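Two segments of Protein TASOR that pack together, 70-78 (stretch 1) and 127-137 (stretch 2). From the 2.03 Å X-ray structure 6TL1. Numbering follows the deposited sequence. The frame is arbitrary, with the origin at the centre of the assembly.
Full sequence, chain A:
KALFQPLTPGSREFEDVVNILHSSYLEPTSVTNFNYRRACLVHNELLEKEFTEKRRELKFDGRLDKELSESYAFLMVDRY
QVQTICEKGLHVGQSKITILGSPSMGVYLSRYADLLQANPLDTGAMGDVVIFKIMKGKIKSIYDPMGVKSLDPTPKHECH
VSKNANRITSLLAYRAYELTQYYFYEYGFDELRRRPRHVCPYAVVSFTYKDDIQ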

# COMPACT_ATOMS: atom_id res chain seq x y z
N GLU A 70 5.00 6.84 -10.22
CA GLU A 70 5.15 5.77 -9.24
C GLU A 70 5.31 6.34 -7.83
O GLU A 70 6.03 7.31 -7.62
N SER A 71 4.62 5.73 -6.87
CA SER A 71 4.84 6.04 -5.45
C SER A 71 4.79 4.73 -4.67
O SER A 71 4.76 3.64 -5.25
N TYR A 72 4.88 4.82 -3.34
CA TYR A 72 4.96 3.63 -2.51
C TYR A 72 3.85 3.62 -1.46
O TYR A 72 3.41 4.66 -0.99
N ALA A 73 3.38 2.41 -1.14
CA ALA A 73 2.42 2.19 -0.06
C ALA A 73 2.78 0.89 0.63
O ALA A 73 3.58 0.09 0.13
N PHE A 74 2.13 0.64 1.77
CA PHE A 74 2.63 -0.35 2.72
C PHE A 74 1.54 -1.29 3.22
O PHE A 74 0.35 -0.95 3.26
N LEU A 75 1.97 -2.49 3.60
CA LEU A 75 1.09 -3.49 4.16
C LEU A 75 1.87 -4.31 5.17
O LEU A 75 2.87 -4.95 4.81
N MET A 76 1.41 -4.31 6.41
CA MET A 76 1.94 -5.25 7.40
C MET A 76 1.23 -6.58 7.17
O MET A 76 0.02 -6.61 6.98
N VAL A 77 1.99 -7.68 7.16
CA VAL A 77 1.45 -8.96 6.73
C VAL A 77 1.70 -10.03 7.78
O VAL A 77 2.80 -10.13 8.34
N ASP A 78 0.67 -10.83 8.02
CA ASP A 78 0.60 -11.81 9.09
C ASP A 78 1.11 -13.17 8.62
O ASP A 78 1.42 -13.38 7.45
N GLY A 127 7.38 -7.56 13.16
CA GLY A 127 6.48 -7.62 12.01
C GLY A 127 7.24 -7.59 10.70
O GLY A 127 8.44 -7.31 10.65
N ASP A 128 6.49 -7.89 9.64
CA ASP A 128 6.97 -7.84 8.27
C ASP A 128 6.12 -6.84 7.51
O ASP A 128 4.89 -6.91 7.57
N VAL A 129 6.76 -5.92 6.79
CA VAL A 129 6.05 -4.91 6.02
C VAL A 129 6.45 -5.07 4.55
O VAL A 129 7.64 -5.04 4.23
N VAL A 130 5.45 -5.27 3.69
CA VAL A 130 5.65 -5.27 2.24
C VAL A 130 5.49 -3.85 1.73
O VAL A 130 4.55 -3.14 2.10
N ILE A 131 6.48 -3.40 0.97
CA ILE A 131 6.43 -2.11 0.30
C ILE A 131 6.00 -2.36 -1.14
O ILE A 131 6.67 -3.09 -1.88
N PHE A 132 4.88 -1.75 -1.52
CA PHE A 132 4.36 -1.84 -2.88
C PHE A 132 4.69 -0.57 -3.64
O PHE A 132 4.57 0.53 -3.10
N LYS A 133 5.07 -0.72 -4.90
CA LYS A 133 5.02 0.43 -5.79
C LYS A 133 3.61 0.49 -6.37
O LYS A 133 2.98 -0.54 -6.62
N ILE A 134 3.09 1.71 -6.50
CA ILE A 134 1.71 1.93 -6.92
C ILE A 134 1.70 3.08 -7.90
O ILE A 134 2.63 3.90 -7.95
N MET A 135 0.63 3.14 -8.68
CA MET A 135 0.26 4.33 -9.44
C MET A 135 -1.12 4.75 -8.97
O MET A 135 -2.11 4.05 -9.23
N LYS A 136 -1.19 5.87 -8.27
CA LYS A 136 -2.48 6.34 -7.82
C LYS A 136 -3.31 6.80 -9.00
O LYS A 136 -4.54 6.79 -8.92
N GLY A 137 -2.67 7.20 -10.10
CA GLY A 137 -3.39 7.59 -11.30
C GLY A 137 -4.35 8.73 -11.02
O GLY A 137 -4.05 9.66 -10.26

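What forms the apolar centre of this contact? The two segments run antiparallel as neighbouring strands, so their side chains do not point at one another but leave the sheet on alternate faces, and each packs against residues beside it on the same face. Ala73, Leu75, Val130, Phe132 and Ile134 share one face. Phe132 (chi1 m, chi2 90°) presents the edge of its ring to Leu75, with CE1 of Phe132 3.7 Å from CB of Leu75, whose own rotamer is t, p. The CA-to-CB bond of Ile134 (p, t) points to the face, but the end of its side chain comes nearer the partner strand, with CD1 3.8 Å from CB of Ala73. Farther along, Val77 (m) meets Val130 (t), CG1 to CG2, at 4.1 Å.

What fills the other face? Here Tyr72, Phe74 and Met76 alternate with the first set, alongside Val129, Ile131 and Lys133. Ile131 (m, t) touches two aromatic residues: its CG1 is 3.8 Å from CD2 of Phe74, near the plane of that ring, and its CG2 is 3.8 Å from CD1 of Tyr72. Both aromatics have chi1 in the m well. Phe74 also reaches Val129 (t), CB to CG1, at 4.1 Å. Met76 (t, t, p) starts on this face, but its end leads away from the partner strand.

How does the backbone hold these side chains in register? Paired hydrogen bonds join Ala73 to Phe132: N of Ala73 donates to O of Phe132 at 3.0 Å, and N of Phe132 donates to O of Ala73 at 2.8 Å. Leu75 pairs likewise with Val130, and Ser71 with Ile134. Tyr72 and Phe74 fall at the non-hydrogen-bonded positions between these pairs, and since side chains alternate along a strand, they lie on the opposite face.

Where does the contact turn polar? At one end, Ser71 (p) receives a weak hydrogen bond at its OG from NZ of Lys136, 3.1 Å away; the m, t, m, m side chain of Lys136 curls back to reach it. Water 1 adds a second link, 2.8 Å from OG of Ser71 and accepting from N of Lys136 at 2.9 Å. At the same end, but on the face of Lys133, Glu70 OE2 and Lys133 NZ stand 4.3 Å apart, too far for a salt bridge. At the other end, two waters join Val77 to Asp128 (m). Water 2 donates to O of Val77 at 2.6 Å and accepts from N of Asp128 at 2.9 Å; water 3 donates to O of Val77 at 3.1 Å and to OD2 of Asp128 at 2.5 Å.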

# COMPACT_ATOMS: atom_id res chain seq x y z
CB GLU A 70 6.35 4.89 -9.57
CG GLU A 70 6.20 4.10 -10.85
CD GLU A 70 7.41 3.25 -11.17
OE1 GLU A 70 8.32 3.16 -10.31
OE2 GLU A 70 7.47 2.69 -12.28
CB SER A 71 3.84 7.09 -4.95
OG SER A 71 2.51 6.70 -5.20
CB TYR A 72 6.33 3.57 -1.79
CG TYR A 72 7.50 3.49 -2.74
CD1 TYR A 72 7.79 2.29 -3.40
CD2 TYR A 72 8.32 4.58 -2.98
CE1 TYR A 72 8.87 2.19 -4.26
CE2 TYR A 72 9.42 4.48 -3.85
CZ TYR A 72 9.67 3.27 -4.49
OH TYR A 72 10.73 3.13 -5.37
CB ALA A 73 0.98 2.15 -0.58
CB PHE A 74 3.30 0.36 3.90
CG PHE A 74 4.17 1.49 3.46
CD1 PHE A 74 3.65 2.77 3.35
CD2 PHE A 74 5.47 1.26 3.08
CE1 PHE A 74 4.42 3.80 2.89
CE2 PHE A 74 6.26 2.30 2.62
CZ PHE A 74 5.73 3.57 2.53
CB LEU A 75 0.52 -4.40 3.06
CG LEU A 75 -0.61 -5.33 3.52
CD1 LEU A 75 -1.83 -4.50 3.91
CD2 LEU A 75 -0.98 -6.31 2.41
CB MET A 76 1.73 -4.74 8.82
CG MET A 76 2.20 -5.72 9.87
SD MET A 76 2.37 -4.95 11.50
CE MET A 76 0.65 -4.53 11.83
CB VAL A 77 2.02 -9.37 5.36
CG1 VAL A 77 1.62 -8.36 4.31
CG2 VAL A 77 3.50 -9.42 5.43
CB ASP A 78 -0.84 -11.96 9.59
CG ASP A 78 -1.14 -11.11 10.80
OD1 ASP A 78 -0.65 -9.96 10.87
OD2 ASP A 78 -1.86 -11.60 11.70
CB ASP A 128 6.87 -9.21 7.60
CG ASP A 128 7.76 -10.25 8.24
OD1 ASP A 128 8.95 -9.95 8.48
OD2 ASP A 128 7.26 -11.36 8.53
CB VAL A 129 6.36 -3.49 6.52
CG1 VAL A 129 5.61 -2.46 5.69
CG2 VAL A 129 5.99 -3.36 7.99
CB VAL A 130 4.69 -6.23 1.53
CG1 VAL A 130 4.88 -6.18 -0.01
CG2 VAL A 130 4.95 -7.66 1.96
CB ILE A 131 7.79 -1.40 0.34
CG1 ILE A 131 8.21 -1.11 1.80
CG2 ILE A 131 7.78 -0.15 -0.55
CD1 ILE A 131 9.59 -0.47 1.92
CB PHE A 132 2.84 -2.02 -2.90
CG PHE A 132 2.39 -3.31 -2.31
CD1 PHE A 132 2.11 -3.41 -0.96
CD2 PHE A 132 2.25 -4.44 -3.12
CE1 PHE A 132 1.69 -4.62 -0.42
CE2 PHE A 132 1.84 -5.64 -2.58
CZ PHE A 132 1.56 -5.73 -1.23
CB LYS A 133 6.07 0.37 -6.89
CG LYS A 133 5.90 -0.69 -7.95
CD LYS A 133 6.94 -0.47 -9.06
CE LYS A 133 6.93 -1.58 -10.12
NZ LYS A 133 8.07 -1.41 -11.07
CB ILE A 134 0.76 2.25 -5.74
CG1 ILE A 134 1.29 3.48 -4.98
CG2 ILE A 134 0.64 1.04 -4.84
CD1 ILE A 134 0.40 3.95 -3.84
CB MET A 135 0.27 4.04 -10.93
CG MET A 135 1.67 3.76 -11.46
SD MET A 135 1.64 3.50 -13.24
CE MET A 135 0.96 1.85 -13.25
CB LYS A 136 -2.35 7.45 -6.78
CG LYS A 136 -1.57 7.06 -5.54
CD LYS A 136 -1.87 8.03 -4.40
CE LYS A 136 -0.98 9.25 -4.40
NZ LYS A 136 0.46 8.90 -4.27
O HOH W 1 1.34 7.24 -7.73
O HOH W 2 3.85 -8.93 10.43
O HOH W 3 4.95 -12.42 8.50